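Local coordinates for protein 3-oxoadipate enol-lactonase (Burkholderia xenovorans, PDB 2XUA) that probably hydrolyses the enol-lactone of 3-oxoadipate in catechol metabolism, and has an alpha/beta hydrolase fold with a divergent cap domain, at residues Y73-L78 with A110-D115; L99-L104 with E191-A196; G106-A111 with A196-E201; A126-I129 with V134-P137. All coordinates share one frame; numbering follows the deposited sequence.

Contact 1. Residues Y73-L78 with A110-D115; sequences YTIEQL and AARHAD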
loop_
_atom_site.group_PDB
_atom_site.type_symbol
_atom_site.label_atom_id
_atom_site.label_comp_id
_atom_site.label_asym_id
_atom_site.label_seq_id
_atom_site.Cartn_x
_atom_site.Cartn_y
_atom_site.Cartn_z
ATOM N N TYR B 73 -9.187 6.807 21.905
ATOM C CA TYR B 73 -7.846 7.405 21.873
ATOM C C TYR B 73 -8.008 8.863 22.125
ATOM O O TYR B 73 -9.127 9.426 22.055
ATOM C CB TYR B 73 -7.109 7.187 20.526
ATOM C CG TYR B 73 -6.972 5.757 20.106
ATOM C CD1 TYR B 73 -6.912 4.733 21.034
ATOM C CD2 TYR B 73 -6.827 5.429 18.761
ATOM C CE1 TYR B 73 -6.779 3.418 20.628
ATOM C CE2 TYR B 73 -6.674 4.149 18.360
ATOM C CZ TYR B 73 -6.652 3.123 19.288
ATOM O OH TYR B 73 -6.526 1.829 18.854
ATOM N N THR B 74 -6.902 9.510 22.410
ATOM C CA THR B 74 -6.967 10.926 22.653
ATOM C C THR B 74 -5.930 11.610 21.810
ATOM O O THR B 74 -4.947 10.959 21.401
ATOM C CB THR B 74 -6.701 11.246 24.142
ATOM O OG1 THR B 74 -5.337 10.920 24.465
ATOM C CG2 THR B 74 -7.661 10.431 25.057
ATOM N N ILE B 75 -6.130 12.909 21.589
ATOM C CA ILE B 75 -5.155 13.774 20.889
ATOM C C ILE B 75 -3.771 13.784 21.596
ATOM O O ILE B 75 -2.709 13.902 20.917
ATOM C CB ILE B 75 -5.719 15.189 20.616
ATOM C CG1 ILE B 75 -4.847 16.008 19.650
ATOM C CG2 ILE B 75 -5.909 16.022 21.981
ATOM C CD1 ILE B 75 -4.658 15.376 18.247
ATOM N N GLU B 76 -3.786 13.599 22.937
ATOM C CA GLU B 76 -2.540 13.423 23.714
ATOM C C GLU B 76 -1.858 12.101 23.449
ATOM O O GLU B 76 -0.612 12.013 23.521
ATOM C CB GLU B 76 -2.743 13.544 25.251
ATOM C CG GLU B 76 -3.172 14.905 25.718
ATOM C CD GLU B 76 -4.640 15.226 25.447
ATOM O OE1 GLU B 76 -5.453 14.302 25.473
ATOM O OE2 GLU B 76 -4.961 16.405 25.180
ATOM N N GLN B 77 -2.616 11.046 23.209
ATOM C CA GLN B 77 -1.962 9.810 22.855
ATOM C C GLN B 77 -1.322 10.011 21.448
ATOM O O GLN B 77 -0.171 9.616 21.184
ATOM C CB GLN B 77 -2.915 8.630 22.813
ATOM C CG GLN B 77 -3.156 7.948 24.197
ATOM C CD GLN B 77 -4.401 7.109 24.162
ATOM O OE1 GLN B 77 -5.304 7.396 23.379
ATOM N NE2 GLN B 77 -4.456 6.050 24.988
ATOM N N LEU B 78 -2.076 10.632 20.564
ATOM C CA LEU B 78 -1.608 10.812 19.187
ATOM C C LEU B 78 -0.385 11.692 19.099
ATOM O O LEU B 78 0.509 11.443 18.285
ATOM C CB LEU B 78 -2.735 11.305 18.266
ATOM C CG LEU B 78 -4.012 10.455 18.162
ATOM C CD1 LEU B 78 -5.009 11.282 17.397
ATOM C CD2 LEU B 78 -3.808 9.093 17.456
ATOM N N ALA B 110 2.668 21.574 17.249
ATOM C CA ALA B 110 3.210 22.912 17.140
ATOM C C ALA B 110 2.881 23.830 18.331
ATOM O O ALA B 110 3.653 24.747 18.582
ATOM C CB ALA B 110 2.806 23.598 15.837
ATOM N N ALA B 111 1.727 23.605 18.979
ATOM C CA ALA B 111 1.257 24.409 20.109
ATOM C C ALA B 111 1.920 24.009 21.424
ATOM O O ALA B 111 2.315 24.858 22.225
ATOM C CB ALA B 111 -0.295 24.260 20.238
ATOM N N ARG B 112 1.980 22.706 21.656
ATOM C CA ARG B 112 2.407 22.173 22.915
ATOM C C ARG B 112 3.877 21.699 22.812
ATOM O O ARG B 112 4.456 21.385 23.827
ATOM C CB ARG B 112 1.517 20.998 23.339
ATOM C CG ARG B 112 -0.015 21.277 23.342
ATOM C CD ARG B 112 -0.772 19.991 23.454
ATOM N NE ARG B 112 -2.207 20.239 23.466
ATOM C CZ ARG B 112 -3.158 19.351 23.728
ATOM N NH1 ARG B 112 -2.885 18.089 24.031
ATOM N NH2 ARG B 112 -4.419 19.749 23.706
ATOM N N HIS B 113 4.457 21.642 21.599
ATOM C CA HIS B 113 5.890 21.218 21.444
ATOM C C HIS B 113 6.673 21.999 20.405
ATOM O O HIS B 113 7.382 21.411 19.557
ATOM C CB HIS B 113 5.997 19.704 21.206
ATOM C CG HIS B 113 5.282 18.862 22.224
ATOM N ND1 HIS B 113 3.943 18.528 22.121
ATOM C CD2 HIS B 113 5.725 18.267 23.361
ATOM C CE1 HIS B 113 3.596 17.775 23.153
ATOM N NE2 HIS B 113 4.666 17.582 23.906
ATOM N N ALA B 114 6.582 23.329 20.446
ATOM C CA ALA B 114 7.271 24.183 19.492
ATOM C C ALA B 114 8.775 23.854 19.344
ATOM O O ALA B 114 9.365 24.033 18.273
ATOM C CB ALA B 114 7.104 25.596 19.870
ATOM N N ASP B 115 9.393 23.404 20.429
ATOM C CA ASP B 115 10.863 23.152 20.398
ATOM C C ASP B 115 11.215 21.856 19.625
ATOM O O ASP B 115 12.328 21.730 19.108
ATOM C CB ASP B 115 11.432 23.031 21.813
ATOM C CG ASP B 115 10.742 21.964 22.607
ATOM O OD1 ASP B 115 9.653 21.546 22.182
ATOM O OD2 ASP B 115 11.276 21.531 23.647
#
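Glu76 and Arg112 form a salt bridge between two helices of the alpha/beta hydrolase fold. Glu76 sits in the first turn of helix 75-88. Arg112 is the last residue of helix 101-112. Arg112 NH1 donates to Glu76 OE2 at 2.9 Å, and the bond is fairly straight, with an angle of 161° at the hydrogen. The carboxylate meets the guanidinium at its edge, and the two planes are only 12° apart. OE2 is approached on its anti side, somewhat out of the carboxylate plane. A single oxygen and a single nitrogen make this bond, so the pairing is not the two-pronged kind.

The Arg112 chain runs extended from CG to NE, which carries the charge across a backbone gap of 10.1 Å between Glu76 CA and Arg112 CA. Glu76 instead folds at its second torsion (chi2 76°), and its CG also lies against NH1. Ile75 CG2 approaches the same nitrogen obliquely, so the bridge has an apolar neighbour. The other terminal nitrogen of Arg112, NH2, has its own acid partner, Glu201. Arg112 thus has two acid partners, and Glu201 is the stronger.

Further out, Thr74 and Gln77 form a capping box that starts helix 75-88. Gln77 N donates to Thr74 OG1 at 3.0 Å, and Thr74 N donates back to Gln77 OE1 at 2.8 Å.

Contact 2. Residues L99-L104 with E191-A196; sequences LSMGGL and EAIDAA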
loop_
_atom_site.group_PDB
_atom_site.type_symbol
_atom_site.label_atom_id
_atom_site.label_comp_id
_atom_site.label_asym_id
_atom_site.label_seq_id
_atom_site.Cartn_x
_atom_site.Cartn_y
_atom_site.Cartn_z
ATOM N N LEU B 99 -2.155 15.528 7.381
ATOM C CA LEU B 99 -3.360 15.704 6.620
ATOM C C LEU B 99 -4.548 15.242 7.462
ATOM O O LEU B 99 -4.529 14.172 7.996
ATOM C CB LEU B 99 -3.315 14.950 5.288
ATOM C CG LEU B 99 -4.401 15.364 4.266
ATOM C CD1 LEU B 99 -3.868 15.370 2.829
ATOM C CD2 LEU B 99 -5.653 14.540 4.355
ATOM N N SER B 100 -5.570 16.113 7.533
ATOM C CA SER B 100 -6.772 15.913 8.358
ATOM C C SER B 100 -6.497 15.658 9.847
ATOM O O SER B 100 -5.956 16.546 10.480
ATOM C CB SER B 100 -7.768 14.894 7.741
ATOM O OG SER B 100 -9.046 15.207 8.341
HETATM N N MSE B 101 -6.836 14.492 10.412
HETATM C CA MSE B 101 -6.346 14.213 11.827
HETATM C C MSE B 101 -4.814 14.352 11.967
HETATM O O MSE B 101 -4.330 14.665 13.045
HETATM C CB MSE B 101 -6.742 12.856 12.340
HETATM C CG MSE B 101 -5.895 11.759 11.731
HETATM SE SE MSE B 101 -6.408 10.081 12.383
HETATM C CE MSE B 101 -5.878 10.232 14.303
ATOM N N GLY B 102 -4.072 14.167 10.860
ATOM C CA GLY B 102 -2.621 14.445 10.894
ATOM C C GLY B 102 -2.334 15.922 11.062
ATOM O O GLY B 102 -1.429 16.318 11.824
ATOM N N GLY B 103 -3.108 16.761 10.363
ATOM C CA GLY B 103 -2.958 18.227 10.506
ATOM C C GLY B 103 -3.333 18.633 11.915
ATOM O O GLY B 103 -2.639 19.456 12.516
ATOM N N LEU B 104 -4.425 18.046 12.433
ATOM C CA LEU B 104 -4.870 18.256 13.859
ATOM C C LEU B 104 -3.764 17.910 14.899
ATOM O O LEU B 104 -3.437 18.723 15.815
ATOM C CB LEU B 104 -6.181 17.464 14.082
ATOM C CG LEU B 104 -6.843 17.553 15.473
ATOM C CD1 LEU B 104 -7.292 18.954 15.814
ATOM C CD2 LEU B 104 -7.972 16.519 15.637
ATOM N N GLU B 191 -13.276 9.009 18.057
ATOM C CA GLU B 191 -13.416 9.545 19.403
ATOM C C GLU B 191 -12.351 10.584 19.698
ATOM O O GLU B 191 -12.676 11.727 20.093
ATOM C CB GLU B 191 -13.457 8.394 20.419
ATOM C CG GLU B 191 -14.798 7.684 20.325
ATOM C CD GLU B 191 -14.862 6.264 20.946
ATOM O OE1 GLU B 191 -13.843 5.548 21.058
ATOM O OE2 GLU B 191 -15.998 5.836 21.232
ATOM N N ALA B 192 -11.083 10.248 19.400
ATOM C CA ALA B 192 -10.038 11.254 19.571
ATOM C C ALA B 192 -10.250 12.578 18.872
ATOM O O ALA B 192 -9.960 13.647 19.454
ATOM C CB ALA B 192 -8.614 10.685 19.235
ATOM N N ILE B 193 -10.593 12.523 17.573
ATOM C CA ILE B 193 -10.758 13.729 16.787
ATOM C C ILE B 193 -11.981 14.529 17.350
ATOM O O ILE B 193 -11.929 15.752 17.487
ATOM C CB ILE B 193 -10.982 13.366 15.308
ATOM C CG1 ILE B 193 -9.727 12.636 14.719
ATOM C CG2 ILE B 193 -11.402 14.574 14.516
ATOM C CD1 ILE B 193 -10.148 11.633 13.603
ATOM N N ASP B 194 -13.061 13.818 17.661
ATOM C CA ASP B 194 -14.316 14.511 18.098
ATOM C C ASP B 194 -14.052 15.272 19.402
ATOM O O ASP B 194 -14.568 16.383 19.603
ATOM C CB ASP B 194 -15.468 13.475 18.282
ATOM C CG ASP B 194 -16.850 14.147 18.479
ATOM O OD1 ASP B 194 -17.067 15.256 17.958
ATOM O OD2 ASP B 194 -17.716 13.556 19.150
ATOM N N ALA B 195 -13.203 14.701 20.262
ATOM C CA ALA B 195 -12.903 15.313 21.575
ATOM C C ALA B 195 -11.901 16.457 21.522
ATOM O O ALA B 195 -11.853 17.285 22.422
ATOM C CB ALA B 195 -12.457 14.274 22.536
ATOM N N ALA B 196 -11.105 16.521 20.462
ATOM C CA ALA B 196 -10.047 17.505 20.348
ATOM C C ALA B 196 -10.579 18.778 19.764
ATOM O O ALA B 196 -11.011 18.863 18.611
ATOM C CB ALA B 196 -8.873 16.976 19.474
#
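Met101, a selenomethionine here, meets Ile193 where the start of helix 101-112 faces the end of helix 183-195. The backbones come close, with Met101 CA and Ile193 CA 6.7 Å apart. The bump is the CG1-CD1 arm of Ile193. It lies against the root of the Met101 side chain, and both carbons are 3.8 Å from Met101 CB. The rest of the selenomethionine runs on toward Leu78 of helix 75-88.

The second branch of Ile193 serves a different neighbour. With CG1 beside the backbone N (chi1 -63°), CG2 is turned to Leu104, whose CD2 reaches it at 4.1 Å. The same leucine methyl is 4.0 Å from Ala196 CB. Leu104 CD2 therefore fits into a shallow hollow between Ile193 and Ala196, one turn on from Met101. Ile75 closes over both Leu104 and Ala196.

Ser100, just before the helix, lies on a probable nucleophile elbow and fits a Ser-His-Asp triad with His244 and Asp217. Met101 and Leu104 lie in the first turn of the helix that follows it. No hydrogen bond or charge crosses between the segments. The contact is buried aliphatic packing, so the two helices meet here by fit of shape, without polar pairing.

Contact 3. Residues G106-A111 with A196-E201; sequences GVALAA and ADLRPE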
loop_
_atom_site.group_PDB
_atom_site.type_symbol
_atom_site.label_atom_id
_atom_site.label_comp_id
_atom_site.label_asym_id
_atom_site.label_seq_id
_atom_site.Cartn_x
_atom_site.Cartn_y
_atom_site.Cartn_z
ATOM N N GLY B 106 -0.675 17.932 14.190
ATOM C CA GLY B 106 0.329 18.916 13.930
ATOM C C GLY B 106 0.026 20.223 14.660
ATOM O O GLY B 106 0.940 20.900 15.157
ATOM N N VAL B 107 -1.260 20.590 14.725
ATOM C CA VAL B 107 -1.629 21.753 15.557
ATOM C C VAL B 107 -1.250 21.489 17.005
ATOM O O VAL B 107 -0.634 22.349 17.606
ATOM C CB VAL B 107 -3.156 22.118 15.443
ATOM C CG1 VAL B 107 -3.558 23.161 16.490
ATOM C CG2 VAL B 107 -3.476 22.543 14.017
ATOM N N ALA B 108 -1.595 20.330 17.571
ATOM C CA ALA B 108 -1.201 20.001 18.950
ATOM C C ALA B 108 0.326 20.037 19.161
ATOM O O ALA B 108 0.836 20.533 20.208
ATOM C CB ALA B 108 -1.717 18.697 19.362
ATOM N N LEU B 109 1.049 19.478 18.194
ATOM C CA LEU B 109 2.485 19.363 18.277
ATOM C C LEU B 109 3.079 20.752 18.217
ATOM O O LEU B 109 3.891 21.095 19.085
ATOM C CB LEU B 109 2.990 18.507 17.121
ATOM C CG LEU B 109 3.591 17.119 17.232
ATOM C CD1 LEU B 109 3.785 16.453 18.584
ATOM C CD2 LEU B 109 3.028 16.160 16.144
ATOM N N ALA B 110 2.668 21.574 17.249
ATOM C CA ALA B 110 3.210 22.912 17.140
ATOM C C ALA B 110 2.881 23.830 18.331
ATOM O O ALA B 110 3.653 24.747 18.582
ATOM C CB ALA B 110 2.806 23.598 15.837
ATOM N N ALA B 111 1.727 23.605 18.979
ATOM C CA ALA B 111 1.257 24.409 20.109
ATOM C C ALA B 111 1.920 24.009 21.424
ATOM O O ALA B 111 2.315 24.858 22.225
ATOM C CB ALA B 111 -0.295 24.260 20.238
ATOM N N ALA B 196 -11.105 16.521 20.462
ATOM C CA ALA B 196 -10.047 17.505 20.348
ATOM C C ALA B 196 -10.579 18.778 19.764
ATOM O O ALA B 196 -11.011 18.863 18.611
ATOM C CB ALA B 196 -8.873 16.976 19.474
ATOM N N ASP B 197 -10.530 19.817 20.555
ATOM C CA ASP B 197 -10.867 21.110 20.020
ATOM C C ASP B 197 -9.660 21.953 20.343
ATOM O O ASP B 197 -9.459 22.393 21.503
ATOM C CB ASP B 197 -12.148 21.626 20.666
ATOM C CG ASP B 197 -12.505 23.006 20.195
ATOM O OD1 ASP B 197 -11.719 23.617 19.440
ATOM O OD2 ASP B 197 -13.561 23.483 20.634
ATOM N N LEU B 198 -8.833 22.142 19.314
ATOM C CA LEU B 198 -7.585 22.865 19.470
ATOM C C LEU B 198 -7.704 24.327 19.100
ATOM O O LEU B 198 -6.705 25.029 18.998
ATOM C CB LEU B 198 -6.424 22.203 18.717
ATOM C CG LEU B 198 -5.706 20.963 19.281
ATOM C CD1 LEU B 198 -6.346 20.252 20.420
ATOM C CD2 LEU B 198 -5.347 19.969 18.176
ATOM N N ARG B 199 -8.934 24.792 18.910
ATOM C CA ARG B 199 -9.144 26.164 18.571
ATOM C C ARG B 199 -8.574 27.155 19.623
ATOM O O ARG B 199 -8.019 28.150 19.241
ATOM C CB ARG B 199 -10.639 26.442 18.319
ATOM C CG ARG B 199 -11.095 26.111 16.885
ATOM C CD ARG B 199 -12.597 26.383 16.743
ATOM N NE ARG B 199 -13.314 25.404 17.532
ATOM C CZ ARG B 199 -14.607 25.462 17.831
ATOM N NH1 ARG B 199 -15.350 26.483 17.416
ATOM N NH2 ARG B 199 -15.159 24.506 18.559
ATOM N N PRO B 200 -8.728 26.903 20.935
ATOM C CA PRO B 200 -8.124 27.938 21.842
ATOM C C PRO B 200 -6.585 27.947 21.806
ATOM O O PRO B 200 -5.972 29.000 21.991
ATOM C CB PRO B 200 -8.600 27.500 23.243
ATOM C CG PRO B 200 -9.841 26.686 23.004
ATOM C CD PRO B 200 -9.478 25.894 21.699
ATOM N N GLU B 201 -5.978 26.787 21.493
ATOM C CA GLU B 201 -4.518 26.631 21.458
ATOM C C GLU B 201 -3.816 27.144 20.192
ATOM O O GLU B 201 -2.594 27.332 20.185
ATOM C CB GLU B 201 -4.149 25.142 21.633
ATOM C CG GLU B 201 -4.347 24.592 23.035
ATOM C CD GLU B 201 -3.887 23.154 23.183
ATOM O OE1 GLU B 201 -2.662 22.887 22.996
ATOM O OE2 GLU B 201 -4.758 22.289 23.505
#
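Helix 101-112 presents one side of residues 106-111 to the irregular chain 196-201, and the backbones approach to 7.0 Å between Ala108 CA and Leu198 CA and 6.3 Å between Ala111 CA and Glu201 CA. Leu198 is the main apolar side chain from the loop. Its CB rests 3.8 Å from Val107 CG1, and the two side chains lie alongside, pointing opposite ways. Beyond them, Leu198 CD2 lies over the helix backbone, 3.8 Å from Ala108 N. This leucine methyl rests on the main chain beside the Ala108 methyl.

One turn later the contact becomes mixed. Ala111 CB packs against both the backbone O and the side-chain OE1 of Glu201, the latter at 3.9 Å. With CG anti to the carbonyl carbon (chi1 -73°) and the chain extended beyond it, the glutamate passes the alanine and reaches Arg112, its salt-bridge partner on the same helix.

On the loop itself, Arg199 meets the Asp197 carboxylate side-on and out of its plane. Arg199 NE donates to Asp197 OD1 at 3.1 Å. Arg199 NH2 donates to Asp197 OD2 at 2.8 Å, a bent bond that comes from above the carboxylate plane. OD1 also accepts from Arg199 N, on the opposite face from NE. This last bond makes an Asx turn. Leu198 is further tied by a backbone hydrogen bond to Ala127. In this alpha/beta hydrolase fold, the contact packs the chain leading from helix 183-195 to strand 209-214 against the helix that follows the probable nucleophile elbow.

Contact 4. Residues A126-I129 with V134-P137; sequences AARI and VWVP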
loop_
_atom_site.group_PDB
_atom_site.type_symbol
_atom_site.label_atom_id
_atom_site.label_comp_id
_atom_site.label_asym_id
_atom_site.label_seq_id
_atom_site.Cartn_x
_atom_site.Cartn_y
_atom_site.Cartn_z
ATOM N N ALA B 126 -8.429 21.249 10.380
ATOM C CA ALA B 126 -9.079 22.366 11.091
ATOM C C ALA B 126 -8.635 22.153 12.522
ATOM O O ALA B 126 -8.244 21.015 12.863
ATOM C CB ALA B 126 -10.657 22.224 11.074
ATOM N N ALA B 127 -8.736 23.192 13.363
ATOM C CA ALA B 127 -8.388 23.045 14.786
ATOM C C ALA B 127 -9.462 22.275 15.581
ATOM O O ALA B 127 -9.189 21.802 16.710
ATOM C CB ALA B 127 -8.088 24.406 15.429
ATOM N N ARG B 128 -10.653 22.170 14.985
ATOM C CA ARG B 128 -11.744 21.297 15.424
ATOM C C ARG B 128 -12.401 20.708 14.142
ATOM O O ARG B 128 -12.963 21.430 13.296
ATOM C CB ARG B 128 -12.708 22.040 16.425
ATOM C CG ARG B 128 -14.188 21.604 16.465
ATOM C CD ARG B 128 -14.357 20.147 16.653
ATOM N NE ARG B 128 -15.528 19.735 17.435
ATOM C CZ ARG B 128 -15.923 18.460 17.536
ATOM N NH1 ARG B 128 -15.262 17.498 16.883
ATOM N NH2 ARG B 128 -16.946 18.131 18.290
ATOM N N ILE B 129 -12.216 19.393 13.955
ATOM C CA ILE B 129 -12.692 18.687 12.734
ATOM C C ILE B 129 -14.058 18.052 13.045
ATOM O O ILE B 129 -14.241 17.301 14.020
ATOM C CB ILE B 129 -11.670 17.615 12.223
ATOM C CG1 ILE B 129 -10.348 18.277 11.863
ATOM C CG2 ILE B 129 -12.219 16.816 10.998
ATOM C CD1 ILE B 129 -9.190 17.272 11.708
ATOM N N VAL B 134 -21.337 13.902 13.461
ATOM C CA VAL B 134 -20.638 13.114 12.425
ATOM C C VAL B 134 -19.935 11.932 13.098
ATOM O O VAL B 134 -20.117 10.802 12.707
ATOM C CB VAL B 134 -19.636 13.970 11.575
ATOM C CG1 VAL B 134 -18.879 13.063 10.565
ATOM C CG2 VAL B 134 -20.358 15.020 10.782
ATOM N N TRP B 135 -19.196 12.202 14.155
ATOM C CA TRP B 135 -18.238 11.234 14.692
ATOM C C TRP B 135 -18.868 10.181 15.540
ATOM O O TRP B 135 -18.330 9.064 15.667
ATOM C CB TRP B 135 -17.195 11.958 15.537
ATOM C CG TRP B 135 -16.270 12.816 14.711
ATOM C CD1 TRP B 135 -16.089 14.152 14.817
ATOM C CD2 TRP B 135 -15.415 12.376 13.632
ATOM N NE1 TRP B 135 -15.170 14.584 13.895
ATOM C CE2 TRP B 135 -14.761 13.513 13.137
ATOM C CE3 TRP B 135 -15.135 11.118 13.047
ATOM C CZ2 TRP B 135 -13.840 13.446 12.106
ATOM C CZ3 TRP B 135 -14.192 11.050 12.021
ATOM C CH2 TRP B 135 -13.561 12.200 11.564
ATOM N N VAL B 136 -19.981 10.527 16.206
ATOM C CA VAL B 136 -20.583 9.546 17.122
ATOM C C VAL B 136 -21.220 8.376 16.333
ATOM O O VAL B 136 -20.895 7.200 16.592
ATOM C CB VAL B 136 -21.521 10.248 18.157
ATOM C CG1 VAL B 136 -22.342 9.232 18.957
ATOM C CG2 VAL B 136 -20.708 11.083 19.094
ATOM N N PRO B 137 -22.075 8.676 15.321
ATOM C CA PRO B 137 -22.634 7.635 14.439
ATOM C C PRO B 137 -21.568 6.921 13.617
ATOM O O PRO B 137 -21.687 5.749 13.303
ATOM C CB PRO B 137 -23.523 8.423 13.446
ATOM C CG PRO B 137 -23.761 9.735 14.082
ATOM C CD PRO B 137 -22.626 10.026 15.024
#
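An irregular segment, 126-129, faces a turn of helix 132-145 at some distance, with Ile129 CA and Trp135 CA 9.5 Å apart. The helix is kinked at Pro137, whose N has no bond to the turn before. The indole of Trp135 spans the gap, and the ring extends from the helix toward the loop. Its NE1 donates to Ile129 O at 2.9 Å, and the bond is nearly straight at 167°. The acceptor lies close to the ring plane, at the indole edge. Seen from the carbonyl, however, the donor stands 44° above the C=O plane and not on a lone pair.

Next to the bond, Ile129 CG2 packs on Trp135 CZ2 at 3.9 Å. Arg128 lies on the other flank. Its NH1 is 4.0 Å from Trp135 CD1, and the guanidinium and indole planes are 10° apart, but the nitrogen approaches obliquely. NH1 also makes a weak bond to Ile129 O. The strongest partner of Arg128 is Asp194 of helix 183-195, which pairs with NH2.

The Trp135 side chain lies about 4 Å from the bound laevulinic acid, so this contact belongs to the surroundings of the ligand pocket. Its chemistry joins a directional N-H bond to apolar packing. The N-H points straight at Ile129 O but meets it off its lone pairs, in a buried place. The bond probably limits how far the indole can rotate beside the ligand.

Contacts 1, 2 and 3 share helix 101-112 and follow it from its buried start to its more open end. Contact 2 is fully buried and purely apolar. Contact 3 is also largely buried, but it turns polar toward Glu201. Contact 1 is only partly buried and relies on charge. Arg112 links contacts 1 and 3, and Ala196 is common to contacts 2 and 3. Contact 4 does not use the shared helix. It is buried, and pairs a side-chain-to-backbone hydrogen bond with apolar packing next to the ligand. It meets contact 2 through the Asp194 to Arg128 salt bridge, and 126-129 also adjoins 196-201 of contact 3.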